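Local coordinates for F5/8 type C domain protein (Bacteroides ovatus, PDB 4ZRX) that is a putative alpha-L-fucosidase that probably hydrolyses alpha-linked L-fucose from glycans and carries an F5/8 type C domain, at residues R82-A87 / G335-A340; V289-G294 / I342-E347. One frame throughout, in Å; residues are numbered along the deposited sequence.

In the fold
Both contacts lie at the start of helix 339-356, the last helix of the barrel in the alpha-L-fucosidase region, and their centres are about 10 Å apart. Contact 1 joins the chain that leads into that helix to helix 77-86; contact 2 seats the early turns of the helix on the turn that follows strand 279-290. They share one apolar layer: Leu84 CD2 lies 4.0 Å from Leu345 CD1, and Ala87 CB is equally far from Leu345 CB. In TIM-barrel enzymes the active site lies at the carboxyl ends of the strands. Residues 289-294 leave strand 279-290 at that end, which places contact 2 toward the end of the barrel where the active site is expected.

Contact 1. Residues R82-A87 / G335-A340; sequences RTLKEA and GLIHEA
Ile337 meets helix 77-86 through one methyl group, CD1, which packs against both Thr83 and Leu84. Its CG1 branch turns beside the backbone N (chi1 -65°) and then runs out extended (chi2 177°), carrying CD1 to 4.0 Å from Leu84 CG and 4.1 Å from Leu84 CD1. The leucine runs at an angle to the isoleucine and offers it both the branch point and a methyl. Thr83 instead approaches tip to tip, with its CG2 4.2 Å from Ile337 CD1. Threonine suits this place because its two branches divide the work: OG1 folds back to bond the carbonyl of Gln79 within the helix, while CG2 gives the isoleucine an apolar end. The contact belongs to the closure of a TIM barrel, where helix 77-86, which follows strand 44-48, lies beside the chain that comes out of the last strand, 324-328, and enters helix 339-356. Polar bonds from helix 77-86 hold that incoming chain: Gln79 accepts from the backbone N of Ile337, and Trp80 donates to the carbonyl of Gly335. Just beyond the isoleucine, His338 N-caps helix 339-356, its ND1 accepting from Ala340 N at 3.1 Å, with the donor 31° out of the ring plane. Glu339 OE1 stands 3.5 Å above the centre of the His338 ring, while OE2 of the same glutamate forms a salt bridge with Arg334.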
ATOM      1  N   ARG A  82      18.231  -8.745  -7.534  1.00 21.44           N
ATOM      2  CA  ARG A  82      17.887 -10.143  -7.857  1.00 23.10           C
ATOM      3  C   ARG A  82      16.591 -10.548  -7.101  1.00 22.22           C
ATOM      4  O   ARG A  82      15.662 -11.146  -7.660  1.00 22.28           O
ATOM      5  CB  ARG A  82      19.008 -11.100  -7.472  1.00 26.07           C
ATOM      6  CG  ARG A  82      18.732 -12.593  -7.800  1.00 28.70           C
ATOM      7  CD  ARG A  82      19.900 -13.547  -7.404  1.00 32.80           C
ATOM      8  NE  ARG A  82      20.256 -13.480  -5.992  1.00 33.73           N
ATOM      9  CZ  ARG A  82      21.315 -12.841  -5.471  1.00 37.78           C
ATOM     10  NH1 ARG A  82      22.183 -12.135  -6.204  1.00 37.96           N
ATOM     11  NH2 ARG A  82      21.496 -12.875  -4.154  1.00 40.34           N
ATOM     12  N   THR A  83      16.559 -10.211  -5.816  1.00 21.77           N
ATOM     13  CA  THR A  83      15.413 -10.503  -4.978  1.00 21.52           C
ATOM     14  C   THR A  83      14.148  -9.868  -5.577  1.00 20.83           C
ATOM     15  O   THR A  83      13.120 -10.539  -5.735  1.00 20.73           O
ATOM     16  CB  THR A  83      15.634  -9.976  -3.598  1.00 22.81           C
ATOM     17  OG1 THR A  83      16.716 -10.695  -2.993  1.00 23.71           O
ATOM     18  CG2 THR A  83      14.392 -10.138  -2.718  1.00 23.68           C
ATOM     19  N   LEU A  84      14.259  -8.599  -5.939  1.00 19.71           N
ATOM     20  CA  LEU A  84      13.098  -7.850  -6.406  1.00 19.05           C
ATOM     21  C   LEU A  84      12.662  -8.255  -7.830  1.00 18.75           C
ATOM     22  O   LEU A  84      11.473  -8.290  -8.145  1.00 18.04           O
ATOM     23  CB  LEU A  84      13.401  -6.347  -6.321  1.00 19.66           C
ATOM     24  CG  LEU A  84      13.571  -5.923  -4.830  1.00 19.95           C
ATOM     25  CD1 LEU A  84      14.094  -4.508  -4.757  1.00 20.17           C
ATOM     26  CD2 LEU A  84      12.255  -6.044  -4.047  1.00 20.23           C
ATOM     27  N   LYS A  85      13.636  -8.622  -8.675  1.00 19.15           N
ATOM     28  CA  LYS A  85      13.315  -9.160 -10.003  1.00 21.04           C
ATOM     29  C   LYS A  85      12.556 -10.447  -9.880  1.00 20.91           C
ATOM     30  O   LYS A  85      11.467 -10.595 -10.485  1.00 21.96           O
ATOM     31  CB  LYS A  85      14.592  -9.366 -10.784  1.00 22.48           C
ATOM     32  CG  LYS A  85      14.420  -9.816 -12.197  1.00 24.70           C
ATOM     33  CD  LYS A  85      14.181  -8.638 -13.133  1.00 26.06           C
ATOM     34  CE  LYS A  85      14.149  -9.159 -14.620  1.00 27.97           C
ATOM     35  NZ  LYS A  85      13.811  -7.950 -15.444  1.00 28.38           N
ATOM     36  N   GLU A  86      13.066 -11.345  -9.058  1.00 21.90           N
ATOM     37  CA  GLU A  86      12.443 -12.634  -8.836  1.00 24.44           C
ATOM     38  C   GLU A  86      11.064 -12.500  -8.186  1.00 23.57           C
ATOM     39  O   GLU A  86      10.181 -13.297  -8.468  1.00 24.46           O
ATOM     40  CB  GLU A  86      13.295 -13.524  -7.949  1.00 27.30           C
ATOM     41  CG  GLU A  86      14.588 -14.108  -8.620  1.00 31.04           C
ATOM     42  CD  GLU A  86      15.534 -14.797  -7.610  1.00 35.91           C
ATOM     43  OE1 GLU A  86      15.214 -14.911  -6.392  1.00 39.32           O
ATOM     44  OE2 GLU A  86      16.633 -15.191  -8.044  1.00 42.37           O
ATOM     45  N   ALA A  87      10.874 -11.481  -7.368  1.00 22.15           N
ATOM     46  CA  ALA A  87       9.575 -11.193  -6.741  1.00 21.40           C
ATOM     47  C   ALA A  87       8.568 -10.473  -7.610  1.00 20.19           C
ATOM     48  O   ALA A  87       7.467 -10.244  -7.176  1.00 19.96           O
ATOM     49  CB  ALA A  87       9.793 -10.391  -5.460  1.00 22.07           C
ATOM     50  N   GLY A 335      23.351  -3.564   4.617  1.00 19.52           N
ATOM     51  CA  GLY A 335      23.110  -3.269   3.204  1.00 19.74           C
ATOM     52  C   GLY A 335      22.509  -4.416   2.395  1.00 19.25           C
ATOM     53  O   GLY A 335      22.811  -4.578   1.212  1.00 19.43           O
ATOM     54  N   LEU A 336      21.613  -5.164   3.022  1.00 19.70           N
ATOM     55  CA  LEU A 336      20.948  -6.322   2.425  1.00 19.83           C
ATOM     56  C   LEU A 336      19.452  -6.228   2.705  1.00 19.29           C
ATOM     57  O   LEU A 336      19.025  -5.671   3.720  1.00 19.14           O
ATOM     58  CB  LEU A 336      21.460  -7.595   3.107  1.00 20.98           C
ATOM     59  CG  LEU A 336      22.932  -7.954   2.884  1.00 22.11           C
ATOM     60  CD1 LEU A 336      23.268  -9.203   3.742  1.00 23.30           C
ATOM     61  CD2 LEU A 336      23.166  -8.205   1.460  1.00 23.08           C
ATOM     62  N   ILE A 337      18.652  -6.778   1.798  1.00 19.47           N
ATOM     63  CA  ILE A 337      17.234  -7.040   2.129  1.00 18.97           C
ATOM     64  C   ILE A 337      17.226  -8.175   3.129  1.00 19.57           C
ATOM     65  O   ILE A 337      17.906  -9.174   2.941  1.00 19.88           O
ATOM     66  CB  ILE A 337      16.403  -7.370   0.877  1.00 19.35           C
ATOM     67  CG1 ILE A 337      16.371  -6.133  -0.038  1.00 18.84           C
ATOM     68  CG2 ILE A 337      14.968  -7.718   1.294  1.00 18.98           C
ATOM     69  CD1 ILE A 337      15.599  -6.380  -1.414  1.00 19.80           C
ATOM     70  N   HIS A 338      16.510  -7.984   4.208  1.00 19.66           N
ATOM     71  CA  HIS A 338      16.475  -8.930   5.340  1.00 20.57           C
ATOM     72  C   HIS A 338      15.742 -10.219   4.975  1.00 20.83           C
ATOM     73  O   HIS A 338      14.872 -10.255   4.121  1.00 20.96           O
ATOM     74  CB  HIS A 338      15.786  -8.255   6.503  1.00 20.90           C
ATOM     75  CG  HIS A 338      15.855  -9.000   7.789  1.00 22.25           C
ATOM     76  ND1 HIS A 338      14.895  -9.902   8.153  1.00 22.86           N
ATOM     77  CD2 HIS A 338      16.718  -8.927   8.830  1.00 23.58           C
ATOM     78  CE1 HIS A 338      15.185 -10.409   9.345  1.00 24.28           C
ATOM     79  NE2 HIS A 338      16.285  -9.833   9.776  1.00 23.99           N
ATOM     80  N   GLU A 339      16.149 -11.304   5.601  1.00 21.98           N
ATOM     81  CA  GLU A 339      15.641 -12.635   5.319  1.00 23.74           C
ATOM     82  C   GLU A 339      14.134 -12.757   5.404  1.00 22.96           C
ATOM     83  O   GLU A 339      13.495 -13.490   4.605  1.00 23.06           O
ATOM     84  CB  GLU A 339      16.225 -13.572   6.373  1.00 26.04           C
ATOM     85  CG  GLU A 339      17.772 -13.864   6.200  1.00 28.64           C
ATOM     86  CD  GLU A 339      18.739 -12.784   6.817  1.00 29.41           C
ATOM     87  OE1 GLU A 339      18.310 -11.776   7.430  1.00 27.37           O
ATOM     88  OE2 GLU A 339      19.985 -12.997   6.704  1.00 32.55           O
ATOM     89  N   ALA A 340      13.561 -12.113   6.428  1.00 22.52           N
ATOM     90  CA  ALA A 340      12.123 -12.144   6.633  1.00 22.80           C
ATOM     91  C   ALA A 340      11.395 -11.535   5.411  1.00 21.07           C
ATOM     92  O   ALA A 340      10.432 -12.115   4.932  1.00 21.60           O
ATOM     93  CB  ALA A 340      11.685 -11.399   7.930  1.00 22.75           C
TER

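Contact 2. Residues V289-G294 / I342-E347; sequences VSIRPG and IKRLKE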
ATOM      1  N   VAL A 289       3.412   2.073  -0.188  1.00 13.48           N
ATOM      2  CA  VAL A 289       3.244   1.477   1.120  1.00 12.86           C
ATOM      3  C   VAL A 289       4.462   0.709   1.455  1.00 13.55           C
ATOM      4  O   VAL A 289       5.135   0.193   0.549  1.00 13.71           O
ATOM      5  CB  VAL A 289       1.939   0.613   1.159  1.00 13.68           C
ATOM      6  CG1 VAL A 289       2.004  -0.520   0.160  1.00 13.52           C
ATOM      7  CG2 VAL A 289       1.632   0.097   2.534  1.00 14.19           C
ATOM      8  N   SER A 290       4.750   0.574   2.737  1.00 13.40           N
ATOM      9  CA  SER A 290       5.888  -0.240   3.129  1.00 13.46           C
ATOM     10  C   SER A 290       5.521  -1.666   3.521  1.00 14.21           C
ATOM     11  O   SER A 290       4.432  -1.935   3.983  1.00 14.71           O
ATOM     12  CB  SER A 290       6.632   0.463   4.284  1.00 13.59           C
ATOM     13  OG  SER A 290       7.805  -0.232   4.672  1.00 14.18           O
ATOM     14  N   ILE A 291       6.421  -2.578   3.253  1.00 13.92           N
ATOM     15  CA  ILE A 291       6.313  -3.973   3.746  1.00 14.78           C
ATOM     16  C   ILE A 291       6.380  -4.101   5.251  1.00 16.00           C
ATOM     17  O   ILE A 291       5.970  -5.163   5.813  1.00 16.19           O
ATOM     18  CB  ILE A 291       7.306  -4.910   3.038  1.00 15.90           C
ATOM     19  CG1 ILE A 291       6.725  -6.314   2.970  1.00 17.20           C
ATOM     20  CG2 ILE A 291       8.692  -4.839   3.700  1.00 16.07           C
ATOM     21  CD1 ILE A 291       7.632  -7.332   2.193  1.00 18.42           C
ATOM     22  N   ARG A 292       6.895  -3.057   5.899  1.00 15.67           N
ATOM     23  CA  ARG A 292       7.026  -2.983   7.357  1.00 16.82           C
ATOM     24  C   ARG A 292       6.243  -1.789   7.860  1.00 17.26           C
ATOM     25  O   ARG A 292       5.777  -0.981   7.061  1.00 16.77           O
ATOM     26  CB  ARG A 292       8.505  -2.811   7.732  1.00 16.73           C
ATOM     27  CG  ARG A 292       9.347  -4.076   7.542  1.00 17.98           C
ATOM     28  CD  ARG A 292      10.782  -3.830   7.106  1.00 18.48           C
ATOM     29  NE  ARG A 292      11.537  -5.068   7.250  1.00 19.68           N
ATOM     30  CZ  ARG A 292      12.149  -5.467   8.365  1.00 20.55           C
ATOM     31  NH1 ARG A 292      12.263  -4.699   9.449  1.00 20.48           N
ATOM     32  NH2 ARG A 292      12.748  -6.639   8.350  1.00 21.27           N
ATOM     33  N   PRO A 293       6.144  -1.605   9.177  1.00 17.84           N
ATOM     34  CA  PRO A 293       5.418  -0.403   9.643  1.00 19.00           C
ATOM     35  C   PRO A 293       6.109   0.913   9.238  1.00 18.57           C
ATOM     36  O   PRO A 293       5.429   1.849   8.819  1.00 19.65           O
ATOM     37  CB  PRO A 293       5.411  -0.572  11.153  1.00 19.14           C
ATOM     38  CG  PRO A 293       5.392  -2.026  11.340  1.00 20.01           C
ATOM     39  CD  PRO A 293       6.314  -2.573  10.271  1.00 19.08           C
ATOM     40  N   GLY A 294       7.431   0.958   9.346  1.00 17.86           N
ATOM     41  CA  GLY A 294       8.215   2.109   8.945  1.00 17.27           C
ATOM     42  C   GLY A 294       8.762   1.943   7.503  1.00 16.30           C
ATOM     43  O   GLY A 294       8.704   0.864   6.936  1.00 16.96           O
ATOM     44  N   ILE A 342      12.608 -11.204   2.367  1.00 19.73           N
ATOM     45  CA  ILE A 342      12.830 -12.087   1.224  1.00 20.67           C
ATOM     46  C   ILE A 342      11.787 -13.201   1.186  1.00 20.65           C
ATOM     47  O   ILE A 342      11.148 -13.447   0.156  1.00 20.76           O
ATOM     48  CB  ILE A 342      14.237 -12.678   1.218  1.00 22.76           C
ATOM     49  CG1 ILE A 342      15.302 -11.603   0.953  1.00 23.17           C
ATOM     50  CG2 ILE A 342      14.324 -13.785   0.171  1.00 24.35           C
ATOM     51  CD1 ILE A 342      16.714 -12.028   1.256  1.00 24.82           C
ATOM     52  N   LYS A 343      11.596 -13.853   2.319  1.00 21.09           N
ATOM     53  CA  LYS A 343      10.686 -14.967   2.369  1.00 22.40           C
ATOM     54  C   LYS A 343       9.264 -14.499   2.050  1.00 20.29           C
ATOM     55  O   LYS A 343       8.542 -15.179   1.324  1.00 19.57           O
ATOM     56  CB  LYS A 343      10.719 -15.623   3.740  1.00 25.37           C
ATOM     57  CG  LYS A 343       9.975 -16.932   3.826  1.00 30.29           C
ATOM     58  CD  LYS A 343      10.161 -17.541   5.183  1.00 34.60           C
ATOM     59  CE  LYS A 343       9.346 -18.807   5.283  1.00 39.82           C
ATOM     60  NZ  LYS A 343       9.797 -19.601   6.414  1.00 44.29           N
ATOM     61  N   ARG A 344       8.865 -13.378   2.628  1.00 19.60           N
ATOM     62  CA  ARG A 344       7.531 -12.867   2.409  1.00 18.65           C
ATOM     63  C   ARG A 344       7.308 -12.382   0.938  1.00 18.45           C
ATOM     64  O   ARG A 344       6.218 -12.602   0.367  1.00 17.55           O
ATOM     65  CB  ARG A 344       7.201 -11.764   3.419  1.00 19.28           C
ATOM     66  CG  ARG A 344       5.826 -11.195   3.263  1.00 18.92           C
ATOM     67  CD  ARG A 344       4.664 -12.201   3.432  1.00 20.42           C
ATOM     68  NE  ARG A 344       4.945 -13.239   4.409  1.00 22.58           N
ATOM     69  CZ  ARG A 344       5.007 -13.057   5.720  1.00 23.79           C
ATOM     70  NH1 ARG A 344       4.819 -11.861   6.283  1.00 23.59           N
ATOM     71  NH2 ARG A 344       5.292 -14.123   6.498  1.00 26.22           N
ATOM     72  N   LEU A 345       8.321 -11.808   0.334  1.00 17.86           N
ATOM     73  CA  LEU A 345       8.247 -11.419  -1.069  1.00 18.78           C
ATOM     74  C   LEU A 345       8.097 -12.609  -1.986  1.00 19.65           C
ATOM     75  O   LEU A 345       7.351 -12.548  -2.954  1.00 19.23           O
ATOM     76  CB  LEU A 345       9.462 -10.594  -1.486  1.00 18.95           C
ATOM     77  CG  LEU A 345       9.516  -9.166  -0.928  1.00 19.46           C
ATOM     78  CD1 LEU A 345      10.820  -8.510  -1.282  1.00 20.39           C
ATOM     79  CD2 LEU A 345       8.332  -8.334  -1.455  1.00 20.13           C
ATOM     80  N   LYS A 346       8.816 -13.699  -1.666  1.00 20.57           N
ATOM     81  CA  LYS A 346       8.691 -14.944  -2.421  1.00 22.75           C
ATOM     82  C   LYS A 346       7.280 -15.516  -2.285  1.00 21.51           C
ATOM     83  O   LYS A 346       6.675 -15.950  -3.269  1.00 20.71           O
ATOM     84  CB  LYS A 346       9.692 -15.986  -1.936  1.00 26.29           C
ATOM     85  CG  LYS A 346      11.103 -15.582  -2.316  1.00 31.16           C
ATOM     86  CD  LYS A 346      12.165 -16.618  -1.909  1.00 36.55           C
ATOM     87  CE  LYS A 346      13.530 -16.185  -2.358  1.00 40.40           C
ATOM     88  NZ  LYS A 346      14.553 -16.937  -1.612  1.00 44.53           N
ATOM     89  N   GLU A 347       6.781 -15.534  -1.068  1.00 20.86           N
ATOM     90  CA  GLU A 347       5.390 -15.980  -0.813  1.00 21.45           C
ATOM     91  C   GLU A 347       4.373 -15.170  -1.606  1.00 19.58           C
ATOM     92  O   GLU A 347       3.419 -15.721  -2.128  1.00 19.82           O
ATOM     93  CB  GLU A 347       5.046 -15.928   0.649  1.00 22.03           C
ATOM     94  CG  GLU A 347       5.775 -17.017   1.467  1.00 24.20           C
ATOM     95  CD  GLU A 347       5.663 -16.798   2.981  1.00 26.20           C
ATOM     96  OE1 GLU A 347       4.968 -15.830   3.433  1.00 24.78           O
ATOM     97  OE2 GLU A 347       6.252 -17.643   3.727  1.00 29.74           O
TER
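The guanidinium group of Arg344, whose aliphatic stem touches Ile291, has the carboxylate of Glu347 at its edge, in plane. NE donates to Glu347 OE1 at 2.8 Å, nearly straight at 166°, and the acceptor is met on its syn side, though 33° out of the carboxylate plane. This salt bridge links residues three apart on helix 339-356. NH1 turns to another partner, the carbonyl of Lys306, so the group is gripped at two corners and its rotation is probably restricted. Nearer the backbone, Arg344 CG passes 4.4 Å from Ile291 CD1.

Ile291 carries the contact from its side. It follows strand 279-290 in the barrel, and its CB points at the helix; the CG1 arm, roughly anti to the backbone N (chi1 -150°), stays extended so that CD1 reaches Leu345. There the methyl lies 3.8 Å from Leu345 CD2 and 4.1 Å from its CG, the two side chains crossing obliquely. A long, branched apolar residue fits here because the backbones stay well apart, with 9.1 Å between the CA atoms of Ile291 and Leu345.

Ser290 helps to hold the turn that presents Ile291. Its OG accepts from Arg292 N at 3.2 Å, forming an ST turn, donates to the carbonyl of Gly294, and also bonds Asn328 of the adjoining strand. Arg292 NH2 ties the turn to the first turn of the helix through a salt bridge to Asp341, and makes a second one to Asp302 in a nearby loop.

Since only apolar groups meet across the two segments, the joint itself is held by dispersion and the exclusion of water, while the polar bonds that probably set the pose lie within each segment or go to neighbours such as Lys306, Asn328 and Asp341.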